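Local coordinates for D-isomer specific 2-hydroxyacid dehydrogenase family protein (Desulfovibrio vulgaris, PDB 5TX7) that probably interconverts D-2-hydroxy acids and their 2-oxo acids, using NAD as the coenzyme, as an oxidoreductase acting on CH-OH groups, at residues P55-M58 and S59-Q62; V154-N158 and T159-V163; L264-E267 and P268-D272. All coordinates share one frame; numbering follows the deposited sequence.

Contact 1: P55-M58 and S59-Q62; sequences PLDM and SALQ
Leu56 and Leu61 mark the buried side of this helix start: CB of Leu56 lies 4.3 Å from CD2 of Leu61, the one purely apolar meeting across the bend. Both leucines are buried, as is Ala60. Leu56 rests on Ile39 and Ala60 on Ile40 of helix 39-43, while Leu61 reaches Ala84 and Ala85 of helix 82-87, so the start of the helix is packed between the two. Beside it the helical backbone takes hold, with Leu61 N bonded to Asp57 O at 3.1 Å and Gln62 N bonded to Met58 O at 3.0 Å. The chain here leaves parallel strand 48-51 by a loop and enters helix 58-62, a strand-loop-helix step in the five-stranded alpha/beta domain, and Asp57 serves as the N-cap. Its CG sits between the backbone N and the carbonyl carbon (chi1 65°), which folds the carboxylate back over the opening turn. Ala60 N then donates to Asp57 OD1 at 2.9 Å, arriving from above the carboxylate plane, while Ser59 OG donates to Asp57 OD2 at 3.0 Å, on the syn side but well out of that plane. Asp57 and Ser59, unlike the leucines, are exposed to solvent. Also on the more open side, the Met58 chain, bent at chi2 and chi3, slants across the extended Gln62 chain and brings SD to 3.9 Å from Gln62 CD.

Contact 2: V154-N158 and T159-V163; sequences VGFGN and TGRRV
Gly157, the N-cap residue, accepts through its O from Arg161 N at 2.9 Å and so closes the first turn of helix 158-169. Arg162 N bonds to Asn158 O at 3.0 Å and carries the helical pattern onward. The side chain of Arg161 turns back over the loop: its CG stands anti to the carbonyl carbon (chi1 -71°), and the chain then runs extended as far as NE. On the way CG settles over the middle of the Phe156 ring, 3.8 Å from the centroid and almost on the ring normal, a CH-pi contact. NE ends 3.0 Å from Phe156 O in a weak, bent hydrogen bond, and the guanidinium lays one face over Gly157 C, its plane steeply inclined to the ring. Gly155, Gly157 and Gly160 fit the GxGxxG pattern of a Rossmann fold, here joining strand 150-154 to its helix; as in related dehydrogenases, the turn probably receives the NAD pyrophosphate. Gly160 faces the loop, its CA 3.8 Å from Gly155 O, and any beta carbon there would run into that oxygen. At the positive phi of Gly155 (102°), a beta carbon would be pressed against Val154 O. Farther out, Arg161 makes a cation-pi contact with Phe183, and Arg162 NH1 makes a weak hydrogen bond to Ala169 O of the second subunit.

Contact 3: L264-E267 and P268-D272; sequences LSQE and PPAAD
Leu264 opens the loop by setting CD1 against the ring of Pro269, 3.8 Å from CB, the two side chains crossing at about a right angle. Trp130 of the second subunit packs on both, so this apolar patch belongs to the dimer contact as well. The backbone N of Ser265 bonds to Glu244 OE2. At Gln266 the carbonyl and the side chain both face the following segment: Gln266 O comes 3.5 Å from Pro269 CA in a bent CH...O contact, and the extended side chain runs out beside Ala270. Glu267 folds back instead. Its OE2 accepts from Leu264 N at 3.1 Å, nearly straight (167°), on the anti side and somewhat out of the carboxylate plane, while OE1 bonds to ND1 of His286; two bonds, one to each oxygen, restrain the rotation of the carboxylate. A cis peptide then links Glu267 to Pro268, bringing their CA atoms within 2.9 Å and bending the chain sharply before Pro269. The Glu-Pro-Pro sequence, with its glutamate paired to a histidine, matches the active-site loop of D-2-hydroxyacid dehydrogenases, in which such a pair acts in catalysis; Glu267 and His286 are probably its counterparts here.

Overall arrangement
The three turns show how one enzyme spreads its local motifs over two parallel alpha/beta units. Contact 1 starts a helix of the five-stranded unit, whereas contacts 2 and 3 both follow strands of the seven-stranded Rossmann-type sheet, on opposite sides of the chain's centre. None touches another: centres lie about 34 Å apart for contacts 1 and 2, 27 Å for contacts 1 and 3, and 26 Å for contacts 2 and 3, and even the closest approach, between contacts 1 and 3, leaves about 13 Å between nearest atoms. By family analogy, residues 154-163 probably serve the coenzyme, while Glu267 of 264-272 probably belongs to the catalytic site and 55-62 is structural packing.

Contact 1: P55-M58 and S59-Q62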
loop_
_atom_site.group_PDB
_atom_site.type_symbol
_atom_site.label_atom_id
_atom_site.label_comp_id
_atom_site.label_asym_id
_atom_site.label_seq_id
_atom_site.Cartn_x
_atom_site.Cartn_y
_atom_site.Cartn_z
ATOM N N PRO A 55 -27.577 -11.641 -15.742
ATOM C CA PRO A 55 -28.908 -11.300 -15.234
ATOM C C PRO A 55 -29.910 -12.443 -15.343
ATOM O O PRO A 55 -29.849 -13.191 -16.303
ATOM C CB PRO A 55 -29.333 -10.109 -16.112
ATOM C CG PRO A 55 -28.526 -10.247 -17.350
ATOM C CD PRO A 55 -27.246 -10.907 -16.975
ATOM N N LEU A 56 -30.793 -12.573 -14.350
ATOM C CA LEU A 56 -31.886 -13.546 -14.376
ATOM C C LEU A 56 -33.189 -12.867 -13.985
ATOM O O LEU A 56 -33.386 -12.500 -12.828
ATOM C CB LEU A 56 -31.598 -14.695 -13.422
ATOM C CG LEU A 56 -30.353 -15.525 -13.727
ATOM C CD1 LEU A 56 -30.038 -16.423 -12.537
ATOM C CD2 LEU A 56 -30.549 -16.333 -15.008
ATOM N N ASP A 57 -34.064 -12.701 -14.969
ATOM C CA ASP A 57 -35.381 -12.075 -14.783
ATOM C C ASP A 57 -36.476 -13.142 -14.710
ATOM O O ASP A 57 -36.186 -14.331 -14.737
ATOM C CB ASP A 57 -35.637 -11.068 -15.927
ATOM C CG ASP A 57 -35.741 -11.724 -17.309
ATOM O OD1 ASP A 57 -35.426 -12.915 -17.473
ATOM O OD2 ASP A 57 -36.145 -11.033 -18.253
ATOM N N MET A 58 -37.740 -12.725 -14.612
ATOM C CA MET A 58 -38.883 -13.653 -14.556
ATOM C C MET A 58 -38.957 -14.562 -15.769
ATOM O O MET A 58 -39.249 -15.748 -15.647
ATOM C CB MET A 58 -40.206 -12.873 -14.495
ATOM C CG MET A 58 -41.490 -13.705 -14.564
ATOM S SD MET A 58 -41.691 -14.737 -13.101
ATOM C CE MET A 58 -42.426 -13.558 -11.963
ATOM N N SER A 59 -38.710 -13.993 -16.938
ATOM C CA SER A 59 -38.864 -14.713 -18.204
ATOM C C SER A 59 -37.803 -15.801 -18.376
ATOM O O SER A 59 -38.126 -16.871 -18.846
ATOM C CB SER A 59 -38.890 -13.727 -19.390
ATOM O OG SER A 59 -37.590 -13.266 -19.720
ATOM N N ALA A 60 -36.561 -15.532 -17.984
ATOM C CA ALA A 60 -35.503 -16.566 -17.963
ATOM C C ALA A 60 -35.767 -17.671 -16.930
ATOM O O ALA A 60 -35.596 -18.850 -17.246
ATOM C CB ALA A 60 -34.126 -15.948 -17.718
ATOM N N LEU A 61 -36.194 -17.283 -15.722
ATOM C CA LEU A 61 -36.496 -18.230 -14.637
ATOM C C LEU A 61 -37.658 -19.182 -14.977
ATOM O O LEU A 61 -37.576 -20.364 -14.715
ATOM C CB LEU A 61 -36.789 -17.485 -13.326
ATOM C CG LEU A 61 -35.649 -16.655 -12.707
ATOM C CD1 LEU A 61 -36.190 -15.568 -11.765
ATOM C CD2 LEU A 61 -34.592 -17.497 -12.014
ATOM N N GLN A 62 -38.721 -18.667 -15.571
ATOM C CA GLN A 62 -39.835 -19.518 -16.057
ATOM C C GLN A 62 -39.498 -20.422 -17.249
ATOM O O GLN A 62 -40.163 -21.432 -17.467
ATOM C CB GLN A 62 -41.044 -18.665 -16.428
ATOM C CG GLN A 62 -41.730 -18.087 -15.221
ATOM C CD GLN A 62 -43.029 -17.477 -15.605
ATOM O OE1 GLN A 62 -43.067 -16.568 -16.427
ATOM N NE2 GLN A 62 -44.117 -17.983 -15.032
#

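Contact 2: V154-N158 and T159-V163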
loop_
_atom_site.group_PDB
_atom_site.type_symbol
_atom_site.label_atom_id
_atom_site.label_comp_id
_atom_site.label_asym_id
_atom_site.label_seq_id
_atom_site.Cartn_x
_atom_site.Cartn_y
_atom_site.Cartn_z
ATOM N N VAL A 154 -17.158 6.552 5.870
ATOM C CA VAL A 154 -18.587 6.689 5.615
ATOM C C VAL A 154 -19.178 5.296 5.499
ATOM O O VAL A 154 -19.060 4.650 4.468
ATOM C CB VAL A 154 -18.840 7.508 4.314
ATOM C CG1 VAL A 154 -20.326 7.663 4.028
ATOM C CG2 VAL A 154 -18.192 8.883 4.420
ATOM N N GLY A 155 -19.809 4.833 6.575
ATOM C CA GLY A 155 -20.377 3.469 6.647
ATOM C C GLY A 155 -19.429 2.599 7.452
ATOM O O GLY A 155 -18.246 2.546 7.144
ATOM N N PHE A 156 -19.931 1.947 8.504
ATOM C CA PHE A 156 -19.065 1.272 9.481
ATOM C C PHE A 156 -19.508 -0.169 9.715
ATOM O O PHE A 156 -19.590 -0.648 10.855
ATOM C CB PHE A 156 -19.011 2.093 10.785
ATOM C CG PHE A 156 -17.705 1.984 11.545
ATOM C CD1 PHE A 156 -16.470 2.108 10.890
ATOM C CD2 PHE A 156 -17.706 1.817 12.936
ATOM C CE1 PHE A 156 -15.284 2.025 11.602
ATOM C CE2 PHE A 156 -16.527 1.754 13.643
ATOM C CZ PHE A 156 -15.307 1.849 12.978
ATOM N N GLY A 157 -19.768 -0.870 8.612
ATOM C CA GLY A 157 -19.875 -2.330 8.608
ATOM C C GLY A 157 -18.486 -2.949 8.676
ATOM O O GLY A 157 -17.519 -2.283 9.043
ATOM N N ASN A 158 -18.378 -4.207 8.271
ATOM C CA ASN A 158 -17.122 -4.966 8.398
ATOM C C ASN A 158 -15.930 -4.327 7.664
ATOM O O ASN A 158 -14.836 -4.261 8.225
ATOM C CB ASN A 158 -17.293 -6.395 7.871
ATOM C CG ASN A 158 -18.289 -7.222 8.687
ATOM O OD1 ASN A 158 -19.150 -7.889 8.130
ATOM N ND2 ASN A 158 -18.166 -7.185 9.994
ATOM N N THR A 159 -16.152 -3.865 6.434
ATOM C CA THR A 159 -15.069 -3.327 5.612
ATOM C C THR A 159 -14.570 -2.004 6.205
ATOM O O THR A 159 -13.381 -1.839 6.468
ATOM C CB THR A 159 -15.528 -3.140 4.157
ATOM O OG1 THR A 159 -15.959 -4.384 3.635
ATOM C CG2 THR A 159 -14.414 -2.672 3.290
ATOM N N GLY A 160 -15.511 -1.096 6.430
ATOM C CA GLY A 160 -15.272 0.142 7.156
ATOM C C GLY A 160 -14.489 -0.045 8.445
ATOM O O GLY A 160 -13.538 0.661 8.689
ATOM N N ARG A 161 -14.874 -1.009 9.256
ATOM C CA ARG A 161 -14.168 -1.279 10.513
ATOM C C ARG A 161 -12.749 -1.746 10.287
ATOM O O ARG A 161 -11.852 -1.373 11.049
ATOM C CB ARG A 161 -14.889 -2.350 11.319
ATOM C CG ARG A 161 -16.194 -1.866 11.916
ATOM C CD ARG A 161 -17.034 -3.048 12.330
ATOM N NE ARG A 161 -18.400 -2.670 12.660
ATOM C CZ ARG A 161 -19.333 -3.535 13.048
ATOM N NH1 ARG A 161 -19.053 -4.838 13.137
ATOM N NH2 ARG A 161 -20.558 -3.105 13.339
ATOM N N ARG A 162 -12.557 -2.573 9.251
ATOM C CA ARG A 162 -11.219 -3.033 8.837
ATOM C C ARG A 162 -10.373 -1.844 8.396
ATOM O O ARG A 162 -9.228 -1.692 8.818
ATOM C CB ARG A 162 -11.333 -4.058 7.710
ATOM C CG ARG A 162 -10.105 -4.883 7.448
ATOM C CD ARG A 162 -9.931 -5.889 8.560
ATOM N NE ARG A 162 -8.773 -5.547 9.328
ATOM C CZ ARG A 162 -8.524 -6.020 10.544
ATOM N NH1 ARG A 162 -7.432 -5.621 11.184
ATOM N NH2 ARG A 162 -9.336 -6.905 11.140
ATOM N N VAL A 163 -10.951 -0.973 7.571
ATOM C CA VAL A 163 -10.247 0.220 7.159
ATOM C C VAL A 163 -9.819 1.041 8.383
ATOM O O VAL A 163 -8.702 1.560 8.425
ATOM C CB VAL A 163 -11.079 1.060 6.175
ATOM C CG1 VAL A 163 -10.492 2.455 6.009
ATOM C CG2 VAL A 163 -11.160 0.370 4.832
#

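Contact 3: L264-E267 and P268-D272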
loop_
_atom_site.group_PDB
_atom_site.type_symbol
_atom_site.label_atom_id
_atom_site.label_comp_id
_atom_site.label_asym_id
_atom_site.label_seq_id
_atom_site.Cartn_x
_atom_site.Cartn_y
_atom_site.Cartn_z
ATOM N N LEU A 264 -17.216 3.412 -10.900
ATOM C CA LEU A 264 -17.719 4.603 -11.598
ATOM C C LEU A 264 -19.221 4.403 -11.914
ATOM O O LEU A 264 -19.726 3.283 -11.896
ATOM C CB LEU A 264 -16.938 4.854 -12.880
ATOM C CG LEU A 264 -15.433 5.104 -12.780
ATOM C CD1 LEU A 264 -14.848 5.191 -14.213
ATOM C CD2 LEU A 264 -15.136 6.395 -12.038
ATOM N N SER A 265 -19.931 5.497 -12.155
ATOM C CA SER A 265 -21.370 5.441 -12.422
ATOM C C SER A 265 -21.688 4.740 -13.737
ATOM O O SER A 265 -22.728 4.079 -13.820
ATOM C CB SER A 265 -21.977 6.836 -12.393
ATOM O OG SER A 265 -21.800 7.397 -11.097
ATOM N N GLN A 266 -20.809 4.887 -14.736
ATOM C CA GLN A 266 -20.859 4.059 -15.959
ATOM C C GLN A 266 -19.594 3.213 -16.075
ATOM O O GLN A 266 -18.490 3.745 -16.164
ATOM C CB GLN A 266 -21.066 4.888 -17.252
ATOM C CG GLN A 266 -20.022 5.959 -17.552
ATOM C CD GLN A 266 -20.162 6.566 -18.965
ATOM O OE1 GLN A 266 -20.891 6.048 -19.835
ATOM N NE2 GLN A 266 -19.453 7.677 -19.190
ATOM N N GLU A 267 -19.766 1.892 -16.073
ATOM C CA GLU A 267 -18.673 0.933 -16.243
ATOM C C GLU A 267 -18.962 0.021 -17.451
ATOM O O GLU A 267 -19.967 -0.678 -17.448
ATOM C CB GLU A 267 -18.522 0.091 -14.977
ATOM C CG GLU A 267 -18.110 0.868 -13.719
ATOM C CD GLU A 267 -18.176 0.024 -12.439
ATOM O OE1 GLU A 267 -18.041 -1.208 -12.533
ATOM O OE2 GLU A 267 -18.361 0.582 -11.326
ATOM N N PRO A 268 -18.119 0.003 -18.483
ATOM C CA PRO A 268 -16.895 0.804 -18.586
ATOM C C PRO A 268 -17.163 2.286 -18.901
ATOM O O PRO A 268 -18.237 2.626 -19.409
ATOM C CB PRO A 268 -16.121 0.140 -19.745
ATOM C CG PRO A 268 -16.979 -0.964 -20.277
ATOM C CD PRO A 268 -18.337 -0.840 -19.672
ATOM N N PRO A 269 -16.186 3.156 -18.612
ATOM C CA PRO A 269 -16.381 4.588 -18.836
ATOM C C PRO A 269 -16.305 5.020 -20.296
ATOM O O PRO A 269 -15.706 4.337 -21.114
ATOM C CB PRO A 269 -15.238 5.234 -18.033
ATOM C CG PRO A 269 -14.188 4.193 -17.963
ATOM C CD PRO A 269 -14.927 2.880 -17.887
ATOM N N ALA A 270 -16.898 6.171 -20.596
ATOM C CA ALA A 270 -16.709 6.838 -21.890
ATOM C C ALA A 270 -15.392 7.594 -21.825
ATOM O O ALA A 270 -14.886 7.891 -20.744
ATOM C CB ALA A 270 -17.828 7.807 -22.159
ATOM N N ALA A 271 -14.846 7.925 -22.992
ATOM C CA ALA A 271 -13.676 8.804 -23.082
ATOM C C ALA A 271 -13.919 10.184 -22.429
ATOM O O ALA A 271 -13.006 10.749 -21.832
ATOM C CB ALA A 271 -13.254 8.964 -24.541
ATOM N N ASP A 272 -15.156 10.682 -22.523
ATOM C CA ASP A 272 -15.557 11.973 -21.955
ATOM C C ASP A 272 -16.110 11.970 -20.495
ATOM O O ASP A 272 -16.665 12.976 -20.053
ATOM C CB ASP A 272 -16.549 12.663 -22.913
ATOM C CG ASP A 272 -17.951 12.018 -22.915
ATOM O OD1 ASP A 272 -18.192 10.943 -22.315
ATOM O OD2 ASP A 272 -18.830 12.595 -23.589
#